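Local coordinates for RagB/SusD family nutrient uptake outer membrane protein (Bacteroides thetaiotaomicron, PDB 7KV2), which probably binds beta-glucan at the outer surface of the gut bacterium as a SusD-family glycan-binding protein, in support of glycan uptake and metabolism, at residues A[88-93]-A[319-324]; A[408-413]-A[450-455]; A[431-436]-A[440-445]. All coordinates share one frame; numbering follows the deposited sequence.

Contact 1. Residues A[88-93]-A[319-324]; sequences KTDNQP and WGFCPV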
loop_
_atom_site.group_PDB
_atom_site.type_symbol
_atom_site.label_atom_id
_atom_site.label_comp_id
_atom_site.label_asym_id
_atom_site.label_seq_id
_atom_site.Cartn_x
_atom_site.Cartn_y
_atom_site.Cartn_z
ATOM N N LYS A 88 21.198 -6.429 10.039
ATOM C CA LYS A 88 21.158 -5.895 8.659
ATOM C C LYS A 88 21.245 -6.999 7.590
ATOM O O LYS A 88 21.057 -6.658 6.399
ATOM C CB LYS A 88 22.253 -4.850 8.481
ATOM C CG LYS A 88 23.657 -5.420 8.466
ATOM C CD LYS A 88 24.679 -4.374 8.093
ATOM C CE LYS A 88 24.831 -3.322 9.164
ATOM N NZ LYS A 88 25.861 -2.321 8.785
ATOM N N THR A 89 21.404 -8.267 7.961
ATOM C CA THR A 89 21.360 -9.409 7.001
ATOM C C THR A 89 20.050 -10.207 7.124
ATOM O O THR A 89 19.867 -11.165 6.337
ATOM C CB THR A 89 22.596 -10.308 7.132
ATOM O OG1 THR A 89 22.577 -10.924 8.416
ATOM C CG2 THR A 89 23.876 -9.517 6.949
ATOM N N ASP A 90 19.141 -9.835 8.033
ATOM C CA ASP A 90 17.817 -10.509 8.162
ATOM C C ASP A 90 16.860 -9.788 7.216
ATOM O O ASP A 90 16.641 -8.597 7.434
ATOM C CB ASP A 90 17.320 -10.474 9.606
ATOM C CG ASP A 90 16.208 -11.476 9.899
ATOM O OD1 ASP A 90 15.799 -12.157 8.972
ATOM O OD2 ASP A 90 15.749 -11.513 11.056
ATOM N N ASN A 91 16.377 -10.430 6.150
ATOM C CA ASN A 91 15.692 -9.732 5.028
ATOM C C ASN A 91 16.667 -8.692 4.453
ATOM O O ASN A 91 16.320 -7.543 4.310
ATOM C CB ASN A 91 14.298 -9.176 5.408
ATOM C CG ASN A 91 13.251 -10.273 5.492
ATOM O OD1 ASN A 91 13.468 -11.361 4.981
ATOM N ND2 ASN A 91 12.123 -10.025 6.144
ATOM N N GLN A 92 17.893 -9.102 4.086
ATOM C CA GLN A 92 18.946 -8.142 3.670
ATOM C C GLN A 92 18.476 -7.270 2.527
ATOM O O GLN A 92 18.824 -6.093 2.481
ATOM C CB GLN A 92 20.241 -8.881 3.277
ATOM C CG GLN A 92 21.384 -7.949 2.899
ATOM C CD GLN A 92 22.672 -8.739 2.866
ATOM O OE1 GLN A 92 22.697 -9.941 2.590
ATOM N NE2 GLN A 92 23.750 -8.062 3.192
ATOM N N PRO A 93 17.712 -7.785 1.527
ATOM C CA PRO A 93 17.261 -6.944 0.430
ATOM C C PRO A 93 16.524 -5.703 0.940
ATOM O O PRO A 93 16.671 -4.632 0.309
ATOM C CB PRO A 93 16.371 -7.866 -0.424
ATOM C CG PRO A 93 16.861 -9.240 -0.108
ATOM C CD PRO A 93 17.282 -9.185 1.344
ATOM N N TRP A 319 7.968 -10.556 14.481
ATOM C CA TRP A 319 9.407 -10.771 14.184
ATOM C C TRP A 319 10.267 -9.507 14.323
ATOM O O TRP A 319 11.456 -9.590 14.007
ATOM C CB TRP A 319 9.508 -11.376 12.791
ATOM C CG TRP A 319 8.903 -12.736 12.676
ATOM C CD1 TRP A 319 8.637 -13.635 13.663
ATOM C CD2 TRP A 319 8.591 -13.398 11.443
ATOM N NE1 TRP A 319 8.135 -14.788 13.114
ATOM C CE2 TRP A 319 8.103 -14.675 11.761
ATOM C CE3 TRP A 319 8.659 -13.007 10.110
ATOM C CZ2 TRP A 319 7.647 -15.559 10.789
ATOM C CZ3 TRP A 319 8.216 -13.883 9.142
ATOM C CH2 TRP A 319 7.721 -15.142 9.487
ATOM N N GLY A 320 9.703 -8.368 14.745
ATOM C CA GLY A 320 10.412 -7.111 15.040
ATOM C C GLY A 320 10.965 -6.397 13.797
ATOM O O GLY A 320 11.984 -5.666 13.899
ATOM N N PHE A 321 10.338 -6.564 12.651
ATOM C CA PHE A 321 10.604 -5.699 11.490
ATOM C C PHE A 321 9.852 -4.384 11.624
ATOM O O PHE A 321 8.802 -4.290 12.321
ATOM C CB PHE A 321 10.323 -6.392 10.170
ATOM C CG PHE A 321 11.258 -7.553 9.884
ATOM C CD1 PHE A 321 12.506 -7.356 9.318
ATOM C CD2 PHE A 321 10.848 -8.857 10.117
ATOM C CE1 PHE A 321 13.349 -8.436 9.053
ATOM C CE2 PHE A 321 11.679 -9.942 9.864
ATOM C CZ PHE A 321 12.922 -9.727 9.294
ATOM N N CYS A 322 10.373 -3.399 10.881
ATOM C CA CYS A 322 9.825 -2.043 10.744
ATOM C C CYS A 322 9.387 -1.437 12.075
ATOM O O CYS A 322 8.266 -0.940 12.142
ATOM C CB CYS A 322 8.684 -2.056 9.755
ATOM S SG CYS A 322 9.251 -2.480 8.089
ATOM N N PRO A 323 10.263 -1.337 13.099
ATOM C CA PRO A 323 10.017 -0.465 14.256
ATOM C C PRO A 323 9.728 0.948 13.755
ATOM O O PRO A 323 10.168 1.329 12.656
ATOM C CB PRO A 323 11.346 -0.330 15.010
ATOM C CG PRO A 323 12.220 -1.387 14.462
ATOM C CD PRO A 323 11.607 -1.909 13.180
ATOM N N VAL A 324 8.871 1.661 14.478
ATOM C CA VAL A 324 8.578 3.073 14.156
ATOM C C VAL A 324 9.692 3.946 14.774
ATOM O O VAL A 324 10.052 3.737 15.939
ATOM C CB VAL A 324 7.189 3.485 14.668
ATOM C CG1 VAL A 324 7.007 4.985 14.474
ATOM C CG2 VAL A 324 6.097 2.652 14.008
#
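Phe321 reaches across from the loop 319-324 and puts the far end of its ring against Asp90 and Asn91, the two residues that lead into helix 92-98. With CG beside the backbone N (chi1 -66°), the side chain leaves the loop toward residues 88-93. Contact begins at CD1, which lies 4.2 Å from Asn91 ND2, and tightens outward. CE1 meets Asp90 O in the ring plane, at 3.7 Å, while CE2 passes 3.7 Å from Asn91 ND2. At the tip, CZ comes to 3.3 Å from Asn91 ND2 and also abuts the Asp90 carboxylate, with CG 3.8 Å away. Asn91 ND2 lies over one ring face, the amide plane only 23° from that of the ring, whereas the carboxylate stands at 64° to it. The carboxylate is held by polar partners outside the contact: Asp90 OD2 accepts the backbone N-H of Asp86 and binds a buffer molecule, probably from crystallisation. The rings of Phe321 and Trp94 meet obliquely, and the backbone of Phe321 hydrogen-bonds that of Leu302, tying the loop to helix 299-303 while its ring packs against the start of helix 92-98.

Contact 2. Residues A[408-413]-A[450-455]; sequences TLLNAA and IEERHL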
loop_
_atom_site.group_PDB
_atom_site.type_symbol
_atom_site.label_atom_id
_atom_site.label_comp_id
_atom_site.label_asym_id
_atom_site.label_seq_id
_atom_site.Cartn_x
_atom_site.Cartn_y
_atom_site.Cartn_z
ATOM N N THR A 408 -8.252 11.399 -0.805
ATOM C CA THR A 408 -9.083 12.162 -1.755
ATOM C C THR A 408 -8.989 13.663 -1.421
ATOM O O THR A 408 -8.772 14.460 -2.321
ATOM C CB THR A 408 -10.540 11.696 -1.687
ATOM O OG1 THR A 408 -10.622 10.283 -1.823
ATOM C CG2 THR A 408 -11.365 12.340 -2.775
ATOM N N LEU A 409 -9.232 14.032 -0.167
ATOM C CA LEU A 409 -9.253 15.445 0.284
ATOM C C LEU A 409 -7.871 16.091 0.080
ATOM O O LEU A 409 -7.803 17.239 -0.438
ATOM C CB LEU A 409 -9.691 15.512 1.749
ATOM C CG LEU A 409 -11.159 15.203 2.074
ATOM C CD1 LEU A 409 -11.342 15.049 3.569
ATOM C CD2 LEU A 409 -12.114 16.266 1.558
ATOM N N LEU A 410 -6.796 15.408 0.461
ATOM C CA LEU A 410 -5.432 15.963 0.326
ATOM C C LEU A 410 -5.063 16.050 -1.158
ATOM O O LEU A 410 -4.398 17.047 -1.540
ATOM C CB LEU A 410 -4.479 15.115 1.161
ATOM C CG LEU A 410 -4.715 15.250 2.666
ATOM C CD1 LEU A 410 -3.799 14.346 3.494
ATOM C CD2 LEU A 410 -4.539 16.681 3.133
ATOM N N ASN A 411 -5.414 15.049 -1.963
ATOM C CA ASN A 411 -5.180 15.078 -3.442
ATOM C C ASN A 411 -5.848 16.340 -4.039
ATOM O O ASN A 411 -5.176 17.084 -4.796
ATOM C CB ASN A 411 -5.763 13.852 -4.148
ATOM C CG ASN A 411 -4.956 12.572 -4.045
ATOM O OD1 ASN A 411 -3.850 12.552 -3.510
ATOM N ND2 ASN A 411 -5.504 11.497 -4.589
ATOM N N ALA A 412 -7.126 16.581 -3.696
ATOM C CA ALA A 412 -7.896 17.753 -4.185
ATOM C C ALA A 412 -7.221 19.049 -3.704
ATOM O O ALA A 412 -6.989 19.931 -4.512
ATOM C CB ALA A 412 -9.334 17.660 -3.749
ATOM N N ALA A 413 -6.911 19.189 -2.414
ATOM C CA ALA A 413 -6.194 20.380 -1.896
ATOM C C ALA A 413 -4.928 20.618 -2.742
ATOM O O ALA A 413 -4.696 21.761 -3.224
ATOM C CB ALA A 413 -5.863 20.197 -0.438
ATOM N N ILE A 450 1.784 18.411 1.824
ATOM C CA ILE A 450 2.720 17.271 1.755
ATOM C C ILE A 450 3.013 16.797 3.187
ATOM O O ILE A 450 3.023 15.552 3.430
ATOM C CB ILE A 450 3.976 17.652 0.963
ATOM C CG1 ILE A 450 3.628 18.002 -0.486
ATOM C CG2 ILE A 450 4.999 16.542 1.067
ATOM C CD1 ILE A 450 2.949 16.854 -1.203
ATOM N N GLU A 451 3.193 17.722 4.117
ATOM C CA GLU A 451 3.425 17.327 5.527
ATOM C C GLU A 451 2.150 16.701 6.134
ATOM O O GLU A 451 2.294 15.813 7.011
ATOM C CB GLU A 451 4.033 18.470 6.316
ATOM C CG GLU A 451 4.348 18.081 7.749
ATOM C CD GLU A 451 5.391 16.992 7.985
ATOM O OE1 GLU A 451 6.018 16.448 7.024
ATOM O OE2 GLU A 451 5.609 16.702 9.174
ATOM N N GLU A 452 0.950 17.123 5.733
ATOM C CA GLU A 452 -0.286 16.510 6.277
ATOM C C GLU A 452 -0.357 15.063 5.783
ATOM O O GLU A 452 -0.701 14.208 6.574
ATOM C CB GLU A 452 -1.548 17.269 5.884
ATOM C CG GLU A 452 -2.762 16.878 6.702
ATOM C CD GLU A 452 -2.719 17.365 8.136
ATOM O OE1 GLU A 452 -2.045 18.416 8.390
ATOM O OE2 GLU A 452 -3.268 16.649 9.003
ATOM N N ARG A 453 0.007 14.792 4.528
ATOM C CA ARG A 453 0.104 13.412 4.013
ATOM C C ARG A 453 1.057 12.609 4.899
ATOM O O ARG A 453 0.770 11.446 5.218
ATOM C CB ARG A 453 0.561 13.389 2.558
ATOM C CG ARG A 453 -0.380 14.058 1.583
ATOM C CD ARG A 453 0.191 14.063 0.169
ATOM N NE ARG A 453 0.169 12.716 -0.392
ATOM C CZ ARG A 453 -0.844 12.130 -1.023
ATOM N NH1 ARG A 453 -1.950 12.787 -1.375
ATOM N NH2 ARG A 453 -0.699 10.869 -1.369
ATOM N N HIS A 454 2.209 13.197 5.228
ATOM C CA HIS A 454 3.278 12.570 6.019
ATOM C C HIS A 454 2.691 12.124 7.376
ATOM O O HIS A 454 2.968 11.011 7.807
ATOM C CB HIS A 454 4.437 13.574 6.173
ATOM C CG HIS A 454 5.646 12.982 6.796
ATOM N ND1 HIS A 454 6.660 13.760 7.313
ATOM C CD2 HIS A 454 6.014 11.695 6.963
ATOM C CE1 HIS A 454 7.617 12.978 7.763
ATOM N NE2 HIS A 454 7.236 11.689 7.587
ATOM N N LEU A 455 1.933 13.009 8.014
ATOM C CA LEU A 455 1.299 12.754 9.335
ATOM C C LEU A 455 0.203 11.679 9.181
ATOM O O LEU A 455 0.047 10.874 10.105
ATOM C CB LEU A 455 0.693 14.077 9.829
ATOM C CG LEU A 455 1.681 15.187 10.215
ATOM C CD1 LEU A 455 0.936 16.467 10.576
ATOM C CD2 LEU A 455 2.536 14.785 11.403
HETATM O O HOH W 1 -1.989 15.608 -1.748
#
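Arg453 and Asn411 join two helices by a hydrogen bond from Arg453 NH1 to Asn411 OD1 of 2.9 Å. The axes of the helical segments 408-413 and 450-455 pass 10.4 Å apart and run nearly antiparallel. The bond is bent, with an N-H...O angle of 138°; the amide and guanidinium planes are almost coplanar but offset, so each partner lies somewhat out of the other's plane. Neither side chain leaves its helix aimed at the partner. Arg453 runs extended through chi2 and then folds at chi3 (71°), which swings the guanidinium round to the 408-413 helix, where Asn411 OD1 meets it. The same NH1 donates to a water at 2.8 Å, and this water gives a weak hydrogen bond to Leu410 O, so one nitrogen is linked to both a side chain and the backbone of the facing helix. Salt bridges from NE to Asp466 and from NH2 to Glu407 hold the other two nitrogens of the guanidinium, and probably balance its charge in this buried setting. Leu410 supplies the apolar half. Its two methyls part over the 450-455 helix: CD1 packs 3.9 Å from Arg453 CG, the two side chains running alongside each other with opposite sense, while CD2 lies 4.0 Å from Glu452 CG. Glu452 offers only this aliphatic part, because its bend at chi2 (71°) carries the carboxylate away to Arg338 and His433. Helix 425-435 flanks the pair, Leu429 touching both Leu410 and Glu452, and helices 217-231 and 237-249 pack on Asn411 through Met222, Ala225, Met229 and Met244.

Contact 3. Residues A[431-436]-A[440-445]; sequences LVHKRA and TEIEPT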
loop_
_atom_site.group_PDB
_atom_site.type_symbol
_atom_site.label_atom_id
_atom_site.label_comp_id
_atom_site.label_asym_id
_atom_site.label_seq_id
_atom_site.Cartn_x
_atom_site.Cartn_y
_atom_site.Cartn_z
ATOM N N LEU A 431 -10.113 19.633 6.983
ATOM C CA LEU A 431 -11.045 18.532 7.388
ATOM C C LEU A 431 -10.198 17.368 7.928
ATOM O O LEU A 431 -10.505 16.826 9.010
ATOM C CB LEU A 431 -11.891 18.097 6.200
ATOM C CG LEU A 431 -13.097 18.983 5.872
ATOM C CD1 LEU A 431 -13.754 18.491 4.603
ATOM C CD2 LEU A 431 -14.085 18.991 7.016
ATOM N N VAL A 432 -9.106 17.094 7.246
ATOM C CA VAL A 432 -8.120 16.058 7.648
ATOM C C VAL A 432 -7.368 16.477 8.923
ATOM O O VAL A 432 -7.258 15.648 9.887
ATOM C CB VAL A 432 -7.150 15.717 6.502
ATOM C CG1 VAL A 432 -6.094 14.735 6.972
ATOM C CG2 VAL A 432 -7.901 15.166 5.304
ATOM N N HIS A 433 -6.804 17.691 8.957
ATOM C CA HIS A 433 -6.023 18.222 10.101
ATOM C C HIS A 433 -6.879 18.177 11.369
ATOM O O HIS A 433 -6.407 17.708 12.451
ATOM C CB HIS A 433 -5.545 19.646 9.706
ATOM C CG HIS A 433 -4.480 20.229 10.562
ATOM N ND1 HIS A 433 -3.149 19.932 10.371
ATOM C CD2 HIS A 433 -4.545 21.142 11.569
ATOM C CE1 HIS A 433 -2.421 20.623 11.232
ATOM N NE2 HIS A 433 -3.255 21.367 12.006
ATOM N N LYS A 434 -8.126 18.623 11.250
ATOM C CA LYS A 434 -9.011 18.766 12.435
ATOM C C LYS A 434 -9.608 17.417 12.818
ATOM O O LYS A 434 -9.863 17.236 13.995
ATOM C CB LYS A 434 -10.069 19.849 12.214
ATOM C CG LYS A 434 -9.464 21.245 12.221
ATOM C CD LYS A 434 -10.446 22.319 12.618
ATOM C CE LYS A 434 -11.618 22.347 11.670
ATOM N NZ LYS A 434 -12.277 23.675 11.674
ATOM N N ARG A 435 -9.748 16.476 11.883
ATOM C CA ARG A 435 -10.253 15.132 12.242
ATOM C C ARG A 435 -9.268 14.522 13.249
ATOM O O ARG A 435 -9.733 13.873 14.170
ATOM C CB ARG A 435 -10.437 14.237 11.015
ATOM C CG ARG A 435 -11.020 12.872 11.352
ATOM C CD ARG A 435 -9.912 11.854 11.620
ATOM N NE ARG A 435 -9.179 11.483 10.411
ATOM C CZ ARG A 435 -9.549 10.600 9.473
ATOM N NH1 ARG A 435 -10.713 9.991 9.530
ATOM N NH2 ARG A 435 -8.759 10.367 8.432
ATOM N N ALA A 436 -7.976 14.807 13.112
ATOM C CA ALA A 436 -6.907 14.279 13.995
ATOM C C ALA A 436 -6.869 14.944 15.380
ATOM O O ALA A 436 -6.009 14.552 16.198
ATOM C CB ALA A 436 -5.595 14.407 13.286
ATOM N N THR A 440 -5.485 24.107 15.630
ATOM C CA THR A 440 -4.959 25.201 14.766
ATOM C C THR A 440 -5.193 24.834 13.305
ATOM O O THR A 440 -4.653 23.794 12.881
ATOM C CB THR A 440 -3.468 25.492 14.986
ATOM O OG1 THR A 440 -3.304 25.852 16.349
ATOM C CG2 THR A 440 -2.925 26.589 14.095
ATOM N N GLU A 441 -5.882 25.685 12.545
ATOM C CA GLU A 441 -6.034 25.537 11.075
ATOM C C GLU A 441 -4.744 25.968 10.388
ATOM O O GLU A 441 -3.988 26.785 10.968
ATOM C CB GLU A 441 -7.256 26.274 10.559
ATOM C CG GLU A 441 -8.533 25.615 11.024
ATOM C CD GLU A 441 -9.817 26.325 10.640
ATOM O OE1 GLU A 441 -9.753 27.246 9.782
ATOM O OE2 GLU A 441 -10.871 25.953 11.233
ATOM N N ILE A 442 -4.437 25.344 9.252
ATOM C CA ILE A 442 -3.186 25.599 8.498
ATOM C C ILE A 442 -3.558 26.014 7.083
ATOM O O ILE A 442 -4.622 25.616 6.576
ATOM C CB ILE A 442 -2.257 24.370 8.557
ATOM C CG1 ILE A 442 -2.980 23.071 8.172
ATOM C CG2 ILE A 442 -1.633 24.275 9.945
ATOM C CD1 ILE A 442 -2.045 21.897 7.986
ATOM N N GLU A 443 -2.703 26.829 6.480
ATOM C CA GLU A 443 -2.893 27.332 5.104
ATOM C C GLU A 443 -2.554 26.208 4.140
ATOM O O GLU A 443 -1.626 25.443 4.383
ATOM C CB GLU A 443 -1.997 28.559 4.836
ATOM C CG GLU A 443 -2.431 29.821 5.576
ATOM C CD GLU A 443 -3.868 30.264 5.321
ATOM O OE1 GLU A 443 -4.273 30.335 4.168
ATOM O OE2 GLU A 443 -4.593 30.535 6.301
ATOM N N PRO A 444 -3.244 26.118 2.987
ATOM C CA PRO A 444 -2.968 25.079 1.999
ATOM C C PRO A 444 -1.770 25.404 1.099
ATOM O O PRO A 444 -1.901 25.301 -0.111
ATOM C CB PRO A 444 -4.283 25.034 1.215
ATOM C CG PRO A 444 -4.714 26.498 1.189
ATOM C CD PRO A 444 -4.343 27.005 2.567
ATOM N N THR A 445 -0.602 25.629 1.687
ATOM C CA THR A 445 0.690 25.596 0.946
ATOM C C THR A 445 0.991 24.152 0.537
ATOM O O THR A 445 0.494 23.229 1.217
ATOM C CB THR A 445 1.847 26.180 1.754
ATOM O OG1 THR A 445 2.112 25.324 2.866
ATOM C CG2 THR A 445 1.567 27.589 2.241
#
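His433 and Glu441, 7.4 Å apart at their CA atoms, mark the closest backbone approach between the last turn of helix 425-435 and the loop that doubles back along it. Residues 440-443 are extended, and Pro444 then centres an inverse gamma turn. The His433 ring, its CG anti to the backbone N at chi1 -166°, juts toward this loop. Ile442 CG1 sits over the middle of one ring face in a CH-pi contact, 3.9 Å from the centroid of the His433 ring. Ile442 CD1 presses close to His433 ND1 at 3.3 Å. At the ring edge, NE2 is 2.9 Å from Thr440 O. The loop connects two successive helices, 425-435 and 446-456, as a helical hairpin in a SusD-family fold that belongs to the tetratricopeptide-repeat clan; it ends at Thr445, which N-caps helix 446-456 through a bond from Asn448 N to OG1. On the exposed side, Lys434 bends at chi3 and its NZ forms a salt bridge with Glu441 OE2 at 2.7 Å, meeting that oxygen on its anti side, 32° out of the carboxylate plane. Glu452 of helix 446-456 is a further partner of the histidine ring, through ND1, and Asn430 ND2 of helix 425-435 holds Ile442 O.

Overall arrangement
Contacts 2 and 3 adjoin, their centres about 10 Å apart, and between them they involve three successive helices: 405-417, 425-435 and 446-456. Contact 3 falls within the chain excursion that contact 2 closes. Glu452 bridges them, its OE1 lying 2.7 Å from His433 ND1 in a probable hydrogen bond, and Leu409 CD1 packs 3.9 Å from Val432 CG2. Contact 1 stands apart, its centre about 29 Å from that of contact 2 and 34 Å from that of contact 3, and it unites regions distant in sequence. The sodium ion, bound by Ile248, Ser250, Tyr253 and Tyr405, lies about 13 Å from the Asn411 side chain; the buffer molecule is at contact 1, beside the Asp90 side chain.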